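Local coordinates for protein BtGH115A (Bacteroides thetaiotaomicron, PDB 5BY3) that acts as a family GH115 4-O-methyl-alpha-glucuronidase with specificity for decorated arabinogalactans, at residues G236-S242 with E287-T291; L536-E541 with V559-Q564; S553-E557 with S605-G609; K653-A657 with D676-F680; Y665-E671 with E764-Q770. One frame throughout, in Å; residues are numbered along the deposited sequence.

Interaction 1: G236-S242 with E287-T291; sequences GIFMGAS and EILYT
Two extended segments run side by side in parallel, their end-to-end directions only 8° apart, and a single parallel bridge joins them at the seam between strands 238-239 and 290-291 of the TIM barrel. Met-239 (modelled as selenomethionine) lies opposite Ile-288 with CA atoms 4.6 Å apart. Its N donates to Glu-287 O at 3.1 Å and its O accepts from Leu-289 N at 2.6 Å, so that Met-239 bonds to both neighbours of Ile-288, the pattern of a parallel bridge. Gly-236, the first residue out of the preceding helix, has positive phi (71°/40°); from Ile-237 to Met-239 the chain is beta. CA-H...O contacts back up the bridge, as from Gly-240 CA to Leu-289 O at 3.4 Å. Phe-238 (chi1 m) lays one ring face over Glu-287 CB, 3.9 Å from the centroid, a CH-pi contact, while Phe-238 CB meets Leu-289 CG at 4.0 Å; Tyr-162 adds an edge-to-face ring. Met-239 CB reaches Ile-288 CD1 at 3.7 Å before the selenium end leads away and packs on Tyr-211 and Phe-222. Strand 238-239 also bonds to 210-212, and 290-291 to 339-341, so this pairing closes the ring of eight parallel strands; the link between the two is a largely helical beta-alpha-beta crossover. Beyond the bridge the backbones spread, and Thr-291 (chi1 m) spans the gap with OG1 donating to Ala-241 O at 2.8 Å.

Interaction 2: L536-E541 with V559-Q564; sequences LSETVE and VKYPVQ
Val-540 is the apolar centre, a knob set into the hole formed by Val-559, Lys-560, Val-563 and Gln-564, in the knobs-into-holes packing of an antiparallel alpha-alpha hairpin. Its CG2 meets Val-559 CG1 at 3.8 Å and Val-563 CG1 at 3.9 Å; its CG1 lies 3.7 Å from Lys-560 CG and 4.0 Å from Gln-564 CG. One turn earlier, Leu-536 CB packs on Val-563 CG1 at 3.8 Å. The short axes approach to 9.6 Å with an angle of 165° between their directions (signed crossing -165°), and the register sets Ser-537 beside Gln-564 (CA-CA 5.6 Å) and Val-540 beside Lys-560 (6.1 Å). Both segments are helical, but 559-564 kinks at Pro-562, whose N has no bond to the preceding turn. Helices 523-543 and 552-580 follow each other in the chain, and helix 476-495 packs alongside, touching Leu-536 through Glu-488 and Val-563 through His-489. Outward from the valines the contact turns polar. Lys-560 (chi1-chi3 all t) runs its aliphatic chain past Val-540, leaving NZ in a long salt bridge of 3.8 Å to Glu-541 OE1. Ser-537 and Glu-541, one turn apart, converge on a single amide: Gln-564 (chi1 m, chi2 t) donates from NE2 to Ser-537 OG at 3.0 Å and, more tightly, to Glu-541 OE1 at 2.7 Å.

Interaction 3: S553-E557 with S605-G609; sequences SAYFE and SLENG
This is a side-chain contact between the first turn of helix 552-580 and the irregular loop that leaves helix 587-603. Leu-606 (chi1 m, chi2 t) provides most of the loop's buried surface: its CD2 packs on Phe-556 CB at 3.9 Å and lies 4.2 Å from Ser-553 OG, while its CD1 sits 3.8 Å from Glu-557 OE2. Ser-553 and Leu-606 are the closest backbones, CA to CA 6.7 Å. The two helices succeed each other as an alpha-alpha hairpin, so the chain leaving the second comes back to the start of the first; Phe-556 also meets His-602 of the second helix edge-to-face. Leu-606 has polyproline II angles (-55°/151°), and Glu-607 then turns into left-handed space (45°/55°). Glu-557 has its main polar partner elsewhere, a salt bridge from OE1 to Lys-438. At the solvent-facing edge Ser-553 (chi1 m) donates OG to OE2 of Glu-607 (chi1 and chi2 both m) at 2.6 Å.

Interaction 4: K653-A657 with D676-F680; sequences KKGNA and DALTF
Two backbone hydrogen bonds hold the loop 653-657 to strand residue Thr-679 in the C-terminal GH115 domain, probably a galactose-binding-like beta-sandwich. Lys-653 N donates to Thr-679 O at 3.0 Å, and Thr-679 N returns a weak bond to Lys-654 O at 3.1 Å. The segments run roughly antiparallel, 148° apart, with Gly-655 CA 4.4 Å from Leu-678 CA. After Lys-654 (-52°/143°), Gly-655 swings to 114°/145°, bringing its CA 3.1 Å from Ala-677 O; a CB here would clash with that oxygen and with Leu-678 CD1. Leu-678 CD1 also lies 3.7 Å from Ala-657 CB, the apolar part of the contact, and Lys-654 CB is 3.8 Å from Thr-679 OG1. The lysine side chains lead off the strand. Asp-676, Leu-678 and Phe-680 make their backbone bonds on the opposite edge, to strand 755-761, so the loop runs along the outer edge of this four-stranded antiparallel sheet. Beneath it, Leu-678 and Phe-680 rest on Leu-768 of strand 766-772, Phe-680 also stacks on Trp-647, and Ala-657 touches strand 670-672.

Interaction 5: Y665-E671 with E764-Q770; sequences YESKAAE and EGVILDQ
Segment 764-770 opens with an inverse gamma turn centred on Gly-765 (-89°/65°), closed by Val-766 N donating to Glu-764 O at 3.0 Å. From Val-766 the chain runs antiparallel to strand 670-672, with Val-766 O 3.5 Å from Glu-671 CA in a CA-H...O contact. Ile-767 (chi1 m) and Glu-671 form the non-hydrogen-bonded pair, CA-CA 4.4 Å; Ile-767 CG1 lies 4.1 Å from Glu-671 CB and its CG2 3.9 Å from Ala-669 CB, while the Glu-671 carboxylate turns to Lys-673. Leu-768 is the hydrogen-bonded partner of Ala-670, CA-CA 5.5 Å: Leu-768 N to Ala-670 O is 3.1 Å and Ala-670 N to Leu-768 O is 2.9 Å. Their side chains share the sheet face where Leu-768 meets Leu-678 and Phe-680. At Asp-769 (-113°/-63°) the strand bulges, Asp-769 and Gln-770 both facing Arg-695 in a classic beta bulge. Asp-769 OD2 accepts from Tyr-665 N at 3.0 Å, and a water donates to Asp-769 OD1 at 2.9 Å and accepts from Glu-666 N at 3.0 Å and Lys-668 N at 2.9 Å, so one carboxylate is bonded, directly or through the water, to three backbone NH groups ahead of strand 670-672. Gln-770 (chi1 m) brings OE1 to 3.6 Å from Tyr-665 CD2, though OE1 bonds to Gln-740. Strand 766-772 thus sits between 670-672 and 689-696 within one antiparallel sheet, consistent with the beta-sandwich of a galactose-binding-like C-terminal domain.

From the N terminus, interaction 1 comes first: it closes a 44-residue, mainly helical excursion and pairs the two strands at the barrel's seam; the remaining barrel strands follow before interaction 2 opens. Interactions 2 and 3 cross, since 553-557 falls between the segments of interaction 2. Both use helix 552-580, tying it to the helix before and to the loop after helix 587-603, and they touch: Val-540 O lies 2.7 Å from Tyr-555 OH, a probable hydrogen bond. Interactions 4 and 5 also cross, about 13 Å between centres, in the C-terminal beta domain; interaction 5 joins segments with 92 residues between them, and Leu-678 CD2 packs on Leu-768 CD2 at 4.0 Å. Interactions 1 and 4 lie on opposite sides of the chain's centre.

Interaction 1: G236-S242 with E287-T291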
# COMPACT_ATOMS: atom_id res chain seq x y z
N GLY A 236 -13.58 6.55 -16.17
CA GLY A 236 -12.46 7.48 -16.46
C GLY A 236 -11.16 7.07 -15.80
O GLY A 236 -10.43 7.93 -15.29
N ILE A 237 -10.89 5.77 -15.80
CA ILE A 237 -9.77 5.17 -15.10
C ILE A 237 -8.71 4.82 -16.13
O ILE A 237 -8.99 4.18 -17.14
CB ILE A 237 -10.20 3.83 -14.40
CG1 ILE A 237 -11.28 4.05 -13.30
CG2 ILE A 237 -9.00 3.00 -13.94
CD1 ILE A 237 -10.90 4.94 -12.12
N PHE A 238 -7.47 5.21 -15.88
CA PHE A 238 -6.39 4.82 -16.74
C PHE A 238 -6.15 3.36 -16.48
O PHE A 238 -5.90 2.96 -15.35
CB PHE A 238 -5.18 5.70 -16.48
CG PHE A 238 -5.37 7.10 -16.95
CD1 PHE A 238 -6.15 8.00 -16.22
CD2 PHE A 238 -4.80 7.53 -18.16
CE1 PHE A 238 -6.36 9.32 -16.68
CE2 PHE A 238 -5.01 8.85 -18.63
CZ PHE A 238 -5.79 9.75 -17.88
N MSE A 239 -6.32 2.56 -17.52
CA MSE A 239 -5.87 1.17 -17.49
C MSE A 239 -4.38 1.21 -17.72
O MSE A 239 -3.89 1.80 -18.71
CB MSE A 239 -6.59 0.35 -18.56
CG MSE A 239 -8.11 0.36 -18.42
SE MSE A 239 -8.56 -0.24 -16.58
CE MSE A 239 -7.74 -2.03 -16.53
N GLY A 240 -3.66 0.65 -16.75
CA GLY A 240 -2.22 0.42 -16.78
C GLY A 240 -2.07 -1.06 -16.55
O GLY A 240 -3.07 -1.75 -16.49
N ALA A 241 -0.84 -1.56 -16.42
CA ALA A 241 -0.59 -2.99 -16.12
C ALA A 241 0.84 -3.13 -15.64
O ALA A 241 1.57 -2.15 -15.70
CB ALA A 241 -0.84 -3.89 -17.33
N SER A 242 1.25 -4.32 -15.19
CA SER A 242 2.48 -4.48 -14.41
C SER A 242 3.77 -4.62 -15.22
O SER A 242 3.74 -4.61 -16.47
CB SER A 242 2.35 -5.64 -13.40
OG SER A 242 2.63 -6.88 -14.03
N GLU A 287 -8.16 5.94 -22.29
CA GLU A 287 -7.25 6.26 -21.21
C GLU A 287 -6.52 4.99 -20.74
O GLU A 287 -7.08 4.12 -20.04
CB GLU A 287 -8.00 6.95 -20.08
CG GLU A 287 -8.74 8.21 -20.54
CD GLU A 287 -9.90 8.60 -19.63
OE1 GLU A 287 -10.84 7.78 -19.44
OE2 GLU A 287 -9.86 9.73 -19.11
N ILE A 288 -5.26 4.91 -21.20
CA ILE A 288 -4.36 3.78 -21.01
C ILE A 288 -3.01 4.35 -20.65
O ILE A 288 -2.62 5.39 -21.20
CB ILE A 288 -4.16 2.97 -22.32
CG1 ILE A 288 -5.51 2.51 -22.92
CG2 ILE A 288 -3.13 1.84 -22.13
CD1 ILE A 288 -6.28 1.54 -22.04
N LEU A 289 -2.34 3.68 -19.71
CA LEU A 289 -0.92 3.89 -19.45
C LEU A 289 -0.18 2.67 -19.95
O LEU A 289 -0.44 1.54 -19.46
CB LEU A 289 -0.63 4.12 -17.97
CG LEU A 289 -1.31 5.30 -17.26
CD1 LEU A 289 -1.02 5.15 -15.77
CD2 LEU A 289 -0.92 6.69 -17.75
N TYR A 290 0.70 2.89 -20.93
CA TYR A 290 1.37 1.81 -21.67
C TYR A 290 2.63 1.46 -20.95
O TYR A 290 3.54 2.32 -20.83
CB TYR A 290 1.66 2.23 -23.12
CG TYR A 290 0.40 2.34 -23.93
CD1 TYR A 290 -0.13 1.21 -24.57
CD2 TYR A 290 -0.33 3.55 -24.01
CE1 TYR A 290 -1.30 1.28 -25.28
CE2 TYR A 290 -1.52 3.61 -24.74
CZ TYR A 290 -1.99 2.47 -25.35
OH TYR A 290 -3.16 2.45 -26.07
N THR A 291 2.68 0.23 -20.42
CA THR A 291 3.92 -0.27 -19.83
C THR A 291 4.87 -0.68 -20.98
O THR A 291 4.45 -1.38 -21.90
CB THR A 291 3.67 -1.45 -18.85
OG1 THR A 291 3.20 -0.93 -17.60
CG2 THR A 291 4.94 -2.21 -18.54

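Interaction 2: L536-E541 with V559-Q564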
# COMPACT_ATOMS: atom_id res chain seq x y z
N LEU A 536 -5.50 -6.73 23.86
CA LEU A 536 -6.07 -6.28 22.60
C LEU A 536 -7.40 -6.94 22.23
O LEU A 536 -8.41 -6.27 21.93
CB LEU A 536 -5.02 -6.42 21.47
CG LEU A 536 -3.72 -5.59 21.54
CD1 LEU A 536 -3.13 -5.49 20.17
CD2 LEU A 536 -3.93 -4.18 22.12
N SER A 537 -7.43 -8.26 22.29
CA SER A 537 -8.66 -8.98 22.07
C SER A 537 -9.78 -8.59 23.05
O SER A 537 -10.93 -8.45 22.64
CB SER A 537 -8.42 -10.48 22.14
OG SER A 537 -9.46 -11.16 21.47
N GLU A 538 -9.41 -8.42 24.32
CA GLU A 538 -10.35 -8.04 25.38
C GLU A 538 -10.93 -6.64 25.16
O GLU A 538 -12.14 -6.48 25.25
CB GLU A 538 -9.71 -8.12 26.78
CG GLU A 538 -9.59 -9.50 27.43
CD GLU A 538 -9.00 -9.43 28.86
OE1 GLU A 538 -7.90 -8.86 29.04
OE2 GLU A 538 -9.65 -9.95 29.80
N THR A 539 -10.08 -5.65 24.88
CA THR A 539 -10.52 -4.30 24.51
C THR A 539 -11.51 -4.29 23.33
O THR A 539 -12.54 -3.64 23.39
CB THR A 539 -9.33 -3.41 24.20
OG1 THR A 539 -8.48 -3.45 25.32
CG2 THR A 539 -9.72 -1.91 23.98
N VAL A 540 -11.20 -5.05 22.30
CA VAL A 540 -11.98 -5.13 21.08
C VAL A 540 -13.36 -5.76 21.31
O VAL A 540 -14.37 -5.34 20.71
CB VAL A 540 -11.13 -5.90 20.03
CG1 VAL A 540 -11.94 -6.72 19.05
CG2 VAL A 540 -10.16 -4.93 19.34
N GLU A 541 -13.39 -6.76 22.19
CA GLU A 541 -14.62 -7.44 22.61
C GLU A 541 -15.53 -6.51 23.40
O GLU A 541 -16.74 -6.43 23.11
CB GLU A 541 -14.28 -8.69 23.44
CG GLU A 541 -15.37 -9.76 23.46
CD GLU A 541 -15.59 -10.44 22.12
OE1 GLU A 541 -14.62 -10.68 21.39
OE2 GLU A 541 -16.75 -10.75 21.79
N VAL A 559 -11.81 -3.66 12.59
CA VAL A 559 -11.17 -3.78 13.91
C VAL A 559 -11.19 -5.22 14.41
O VAL A 559 -10.14 -5.79 14.63
CB VAL A 559 -11.79 -2.80 14.96
CG1 VAL A 559 -11.03 -2.85 16.26
CG2 VAL A 559 -11.71 -1.37 14.47
N LYS A 560 -12.37 -5.81 14.56
CA LYS A 560 -12.50 -7.08 15.29
C LYS A 560 -11.83 -8.24 14.54
O LYS A 560 -11.02 -8.94 15.13
CB LYS A 560 -13.97 -7.37 15.63
CG LYS A 560 -14.19 -8.43 16.71
CD LYS A 560 -15.59 -8.35 17.30
CE LYS A 560 -15.77 -9.30 18.46
NZ LYS A 560 -16.32 -10.61 18.01
N TYR A 561 -12.13 -8.44 13.26
CA TYR A 561 -11.46 -9.53 12.52
C TYR A 561 -9.93 -9.42 12.52
O TYR A 561 -9.31 -10.41 12.90
CB TYR A 561 -11.99 -9.76 11.09
CG TYR A 561 -11.40 -11.02 10.43
CD1 TYR A 561 -11.93 -12.30 10.69
CD2 TYR A 561 -10.28 -10.94 9.58
CE1 TYR A 561 -11.38 -13.44 10.13
CE2 TYR A 561 -9.74 -12.07 9.02
CZ TYR A 561 -10.29 -13.32 9.29
OH TYR A 561 -9.73 -14.45 8.74
N PRO A 562 -9.31 -8.25 12.13
CA PRO A 562 -7.82 -8.28 12.11
C PRO A 562 -7.16 -8.38 13.47
O PRO A 562 -6.21 -9.14 13.61
CB PRO A 562 -7.42 -6.98 11.38
CG PRO A 562 -8.63 -6.10 11.41
CD PRO A 562 -9.85 -7.00 11.56
N VAL A 563 -7.64 -7.66 14.47
CA VAL A 563 -7.04 -7.79 15.83
C VAL A 563 -7.21 -9.21 16.40
O VAL A 563 -6.25 -9.77 16.95
CB VAL A 563 -7.50 -6.70 16.86
CG1 VAL A 563 -7.04 -7.06 18.28
CG2 VAL A 563 -6.91 -5.34 16.51
N GLN A 564 -8.40 -9.79 16.27
CA GLN A 564 -8.62 -11.08 16.88
C GLN A 564 -8.05 -12.20 16.03
O GLN A 564 -7.58 -13.23 16.57
CB GLN A 564 -10.09 -11.29 17.22
CG GLN A 564 -10.61 -10.38 18.35
CD GLN A 564 -12.00 -10.79 18.88
OE1 GLN A 564 -12.90 -11.20 18.13
NE2 GLN A 564 -12.17 -10.67 20.18

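Interaction 3: S553-E557 with S605-G609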
# COMPACT_ATOMS: atom_id res chain seq x y z
N SER A 553 -20.96 -4.17 11.21
CA SER A 553 -20.20 -4.86 10.17
C SER A 553 -18.83 -4.19 9.90
O SER A 553 -17.82 -4.87 9.81
CB SER A 553 -21.04 -4.99 8.90
OG SER A 553 -22.21 -5.75 9.15
N ALA A 554 -18.78 -2.87 9.81
CA ALA A 554 -17.49 -2.18 9.63
C ALA A 554 -16.58 -2.48 10.80
O ALA A 554 -15.34 -2.62 10.65
CB ALA A 554 -17.68 -0.68 9.48
N TYR A 555 -17.18 -2.62 11.97
CA TYR A 555 -16.34 -2.93 13.11
C TYR A 555 -15.75 -4.34 12.97
O TYR A 555 -14.57 -4.54 13.26
CB TYR A 555 -17.12 -2.76 14.42
CG TYR A 555 -16.26 -2.88 15.66
CD1 TYR A 555 -15.36 -1.86 16.02
CD2 TYR A 555 -16.34 -4.01 16.46
CE1 TYR A 555 -14.57 -1.97 17.16
CE2 TYR A 555 -15.57 -4.12 17.61
CZ TYR A 555 -14.69 -3.12 17.94
OH TYR A 555 -13.94 -3.25 19.07
N PHE A 556 -16.52 -5.31 12.51
CA PHE A 556 -15.96 -6.64 12.45
C PHE A 556 -14.85 -6.66 11.39
O PHE A 556 -13.76 -7.18 11.62
CB PHE A 556 -17.03 -7.72 12.18
CG PHE A 556 -16.51 -9.13 12.36
CD1 PHE A 556 -16.56 -9.76 13.60
CD2 PHE A 556 -15.92 -9.81 11.28
CE1 PHE A 556 -16.02 -11.05 13.77
CE2 PHE A 556 -15.40 -11.09 11.43
CZ PHE A 556 -15.46 -11.72 12.67
N GLU A 557 -15.16 -6.06 10.26
CA GLU A 557 -14.27 -5.92 9.11
C GLU A 557 -12.97 -5.18 9.38
O GLU A 557 -11.91 -5.67 9.01
CB GLU A 557 -15.02 -5.26 7.95
CG GLU A 557 -15.98 -6.22 7.29
CD GLU A 557 -16.93 -5.53 6.37
OE1 GLU A 557 -16.46 -4.85 5.43
OE2 GLU A 557 -18.16 -5.70 6.57
N SER A 605 -20.03 -14.41 6.32
CA SER A 605 -21.49 -14.53 6.52
C SER A 605 -22.14 -13.21 6.93
O SER A 605 -23.35 -13.11 6.97
CB SER A 605 -21.83 -15.66 7.52
OG SER A 605 -21.37 -15.36 8.82
N LEU A 606 -21.32 -12.21 7.24
CA LEU A 606 -21.77 -10.83 7.50
C LEU A 606 -22.59 -10.31 6.32
O LEU A 606 -22.34 -10.69 5.15
CB LEU A 606 -20.56 -9.89 7.58
CG LEU A 606 -19.44 -9.93 8.58
CD1 LEU A 606 -18.25 -9.30 7.90
CD2 LEU A 606 -19.77 -9.11 9.81
N GLU A 607 -23.52 -9.41 6.63
CA GLU A 607 -24.40 -8.72 5.67
C GLU A 607 -25.03 -9.66 4.62
O GLU A 607 -24.93 -9.43 3.41
CB GLU A 607 -23.67 -7.53 5.03
CG GLU A 607 -23.28 -6.44 6.02
CD GLU A 607 -24.44 -5.59 6.57
OE1 GLU A 607 -25.54 -5.51 5.95
OE2 GLU A 607 -24.23 -4.96 7.63
N ASN A 608 -25.70 -10.69 5.13
CA ASN A 608 -26.22 -11.89 4.42
C ASN A 608 -25.16 -12.91 4.11
O ASN A 608 -25.08 -13.97 4.74
CB ASN A 608 -27.11 -11.56 3.22
CG ASN A 608 -28.41 -10.91 3.63
OD1 ASN A 608 -28.81 -10.99 4.81
ND2 ASN A 608 -29.08 -10.25 2.68
N GLY A 609 -24.35 -12.56 3.12
CA GLY A 609 -23.05 -13.17 2.84
C GLY A 609 -22.54 -12.23 1.76
O GLY A 609 -22.11 -12.68 0.69

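Interaction 4: K653-A657 with D676-F680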
# COMPACT_ATOMS: atom_id res chain seq x y z
N LYS A 653 22.02 11.50 25.28
CA LYS A 653 22.36 12.83 25.79
C LYS A 653 22.57 13.71 24.56
O LYS A 653 21.60 14.05 23.88
CB LYS A 653 23.60 12.80 26.71
CG LYS A 653 23.64 11.70 27.77
CD LYS A 653 22.39 11.62 28.66
CE LYS A 653 22.65 10.72 29.86
NZ LYS A 653 21.48 9.89 30.23
N LYS A 654 23.82 14.04 24.24
CA LYS A 654 24.18 14.74 22.98
C LYS A 654 23.63 14.08 21.70
O LYS A 654 23.55 12.85 21.59
CB LYS A 654 25.70 14.95 22.87
CG LYS A 654 26.11 16.21 22.14
CD LYS A 654 27.62 16.46 22.17
CE LYS A 654 28.31 15.86 20.95
NZ LYS A 654 29.37 16.76 20.40
N GLY A 655 23.23 14.92 20.76
CA GLY A 655 22.75 14.47 19.47
C GLY A 655 21.29 14.75 19.21
O GLY A 655 20.44 14.68 20.12
N ASN A 656 21.00 15.06 17.94
CA ASN A 656 19.65 15.28 17.45
C ASN A 656 19.19 14.23 16.41
O ASN A 656 19.82 14.02 15.34
CB ASN A 656 19.51 16.73 16.92
CG ASN A 656 18.06 17.13 16.64
OD1 ASN A 656 17.17 16.95 17.49
ND2 ASN A 656 17.83 17.69 15.45
N ALA A 657 18.08 13.57 16.74
CA ALA A 657 17.46 12.59 15.85
C ALA A 657 15.94 12.68 15.91
O ALA A 657 15.34 12.40 16.93
CB ALA A 657 17.95 11.19 16.20
N ASP A 676 25.53 13.66 11.44
CA ASP A 676 25.11 13.79 12.86
C ASP A 676 25.41 12.55 13.65
O ASP A 676 25.66 11.48 13.08
CB ASP A 676 23.63 14.15 13.02
CG ASP A 676 23.33 15.57 12.58
OD1 ASP A 676 24.24 16.24 12.05
OD2 ASP A 676 22.17 16.01 12.77
N ALA A 677 25.41 12.70 14.97
CA ALA A 677 25.69 11.62 15.91
C ALA A 677 24.79 11.69 17.09
O ALA A 677 24.39 12.77 17.50
CB ALA A 677 27.14 11.66 16.39
N LEU A 678 24.46 10.50 17.59
CA LEU A 678 23.91 10.29 18.92
C LEU A 678 24.98 9.75 19.89
O LEU A 678 25.90 9.01 19.50
CB LEU A 678 22.73 9.33 18.84
CG LEU A 678 21.32 9.92 18.70
CD1 LEU A 678 21.26 11.26 17.94
CD2 LEU A 678 20.38 8.86 18.13
N THR A 679 24.82 10.11 21.16
CA THR A 679 25.82 9.87 22.19
C THR A 679 25.06 9.23 23.37
O THR A 679 24.13 9.83 23.92
CB THR A 679 26.50 11.23 22.54
OG1 THR A 679 27.16 11.78 21.38
CG2 THR A 679 27.51 11.12 23.71
N PHE A 680 25.41 7.99 23.71
CA PHE A 680 24.76 7.26 24.82
C PHE A 680 25.74 7.05 25.95
O PHE A 680 26.92 6.79 25.70
CB PHE A 680 24.23 5.89 24.38
CG PHE A 680 23.17 5.97 23.34
CD1 PHE A 680 23.51 6.05 21.99
CD2 PHE A 680 21.84 6.00 23.69
CE1 PHE A 680 22.54 6.15 21.02
CE2 PHE A 680 20.86 6.09 22.72
CZ PHE A 680 21.21 6.17 21.39

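Interaction 5: Y665-E671 with E764-Q770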
# COMPACT_ATOMS: atom_id res chain seq x y z
N TYR A 665 10.20 -1.02 16.83
CA TYR A 665 9.74 -2.00 17.84
C TYR A 665 9.01 -1.40 19.07
O TYR A 665 8.07 -1.99 19.62
CB TYR A 665 10.94 -2.85 18.29
CG TYR A 665 11.23 -4.09 17.43
CD1 TYR A 665 11.04 -4.06 16.05
CD2 TYR A 665 11.75 -5.27 18.02
CE1 TYR A 665 11.30 -5.17 15.27
CE2 TYR A 665 12.03 -6.40 17.24
CZ TYR A 665 11.80 -6.33 15.85
OH TYR A 665 12.05 -7.38 15.00
N GLU A 666 9.43 -0.21 19.48
CA GLU A 666 8.72 0.49 20.54
C GLU A 666 8.37 1.93 20.12
O GLU A 666 8.44 2.85 20.92
CB GLU A 666 9.50 0.42 21.86
CG GLU A 666 10.94 0.88 21.71
CD GLU A 666 11.90 0.31 22.76
OE1 GLU A 666 11.57 -0.75 23.37
OE2 GLU A 666 12.98 0.95 22.94
N SER A 667 7.98 2.08 18.85
CA SER A 667 7.40 3.33 18.30
C SER A 667 8.29 4.52 18.43
O SER A 667 7.81 5.65 18.31
CB SER A 667 6.02 3.68 18.92
OG SER A 667 5.22 2.53 19.03
N LYS A 668 9.58 4.29 18.65
CA LYS A 668 10.56 5.38 18.85
C LYS A 668 11.77 5.41 17.91
O LYS A 668 12.75 6.07 18.20
CB LYS A 668 10.98 5.45 20.33
CG LYS A 668 9.90 6.04 21.25
CD LYS A 668 9.88 5.47 22.66
CE LYS A 668 8.55 5.84 23.34
NZ LYS A 668 8.57 5.70 24.83
N ALA A 669 11.71 4.73 16.77
CA ALA A 669 12.77 4.89 15.77
C ALA A 669 12.94 6.35 15.34
O ALA A 669 11.94 7.09 15.29
CB ALA A 669 12.54 3.98 14.56
N ALA A 670 14.19 6.76 15.02
CA ALA A 670 14.51 8.17 14.69
C ALA A 670 15.63 8.30 13.66
O ALA A 670 16.56 7.51 13.69
CB ALA A 670 14.90 8.94 15.95
N GLU A 671 15.53 9.30 12.79
CA GLU A 671 16.49 9.47 11.69
C GLU A 671 17.70 10.26 12.16
O GLU A 671 17.55 11.37 12.65
CB GLU A 671 15.86 10.17 10.48
CG GLU A 671 16.84 10.34 9.32
CD GLU A 671 16.32 11.24 8.19
OE1 GLU A 671 15.40 12.06 8.44
OE2 GLU A 671 16.86 11.15 7.06
N GLU A 764 22.78 9.01 4.08
CA GLU A 764 21.50 9.70 4.17
C GLU A 764 20.46 9.03 5.10
O GLU A 764 20.33 9.45 6.27
CB GLU A 764 20.95 10.00 2.78
CG GLU A 764 20.05 11.24 2.75
CD GLU A 764 20.22 12.08 1.49
OE1 GLU A 764 21.35 12.18 0.98
OE2 GLU A 764 19.22 12.65 1.01
N GLY A 765 19.75 8.00 4.63
CA GLY A 765 18.53 7.54 5.34
C GLY A 765 18.74 6.48 6.40
O GLY A 765 18.27 5.33 6.26
N VAL A 766 19.47 6.86 7.46
CA VAL A 766 19.90 5.96 8.55
C VAL A 766 18.91 6.11 9.68
O VAL A 766 18.76 7.22 10.24
CB VAL A 766 21.28 6.37 9.10
CG1 VAL A 766 21.64 5.61 10.37
CG2 VAL A 766 22.35 6.20 8.03
N ILE A 767 18.23 5.02 10.03
CA ILE A 767 17.19 5.18 11.03
C ILE A 767 17.43 4.19 12.13
O ILE A 767 17.33 2.97 11.91
CB ILE A 767 15.78 5.05 10.43
CG1 ILE A 767 15.51 6.19 9.48
CG2 ILE A 767 14.72 5.08 11.52
CD1 ILE A 767 14.83 5.74 8.21
N LEU A 768 17.76 4.73 13.31
CA LEU A 768 18.01 3.94 14.51
C LEU A 768 16.72 3.54 15.18
O LEU A 768 15.80 4.34 15.30
CB LEU A 768 18.93 4.70 15.48
CG LEU A 768 19.34 3.95 16.76
CD1 LEU A 768 20.29 2.78 16.53
CD2 LEU A 768 19.91 4.89 17.82
N ASP A 769 16.67 2.28 15.63
CA ASP A 769 15.51 1.71 16.33
C ASP A 769 15.88 1.40 17.77
O ASP A 769 15.32 1.98 18.66
CB ASP A 769 15.00 0.44 15.63
CG ASP A 769 13.53 0.17 15.91
OD1 ASP A 769 12.88 1.11 16.36
OD2 ASP A 769 13.00 -0.95 15.66
N GLN A 770 16.82 0.49 17.99
CA GLN A 770 17.22 0.11 19.35
C GLN A 770 18.72 -0.00 19.49
O GLN A 770 19.43 -0.14 18.51
CB GLN A 770 16.59 -1.20 19.76
CG GLN A 770 15.06 -1.14 19.78
CD GLN A 770 14.40 -2.50 19.97
OE1 GLN A 770 14.57 -3.41 19.16
NE2 GLN A 770 13.66 -2.64 21.05
O HOH W 1 11.35 1.96 18.72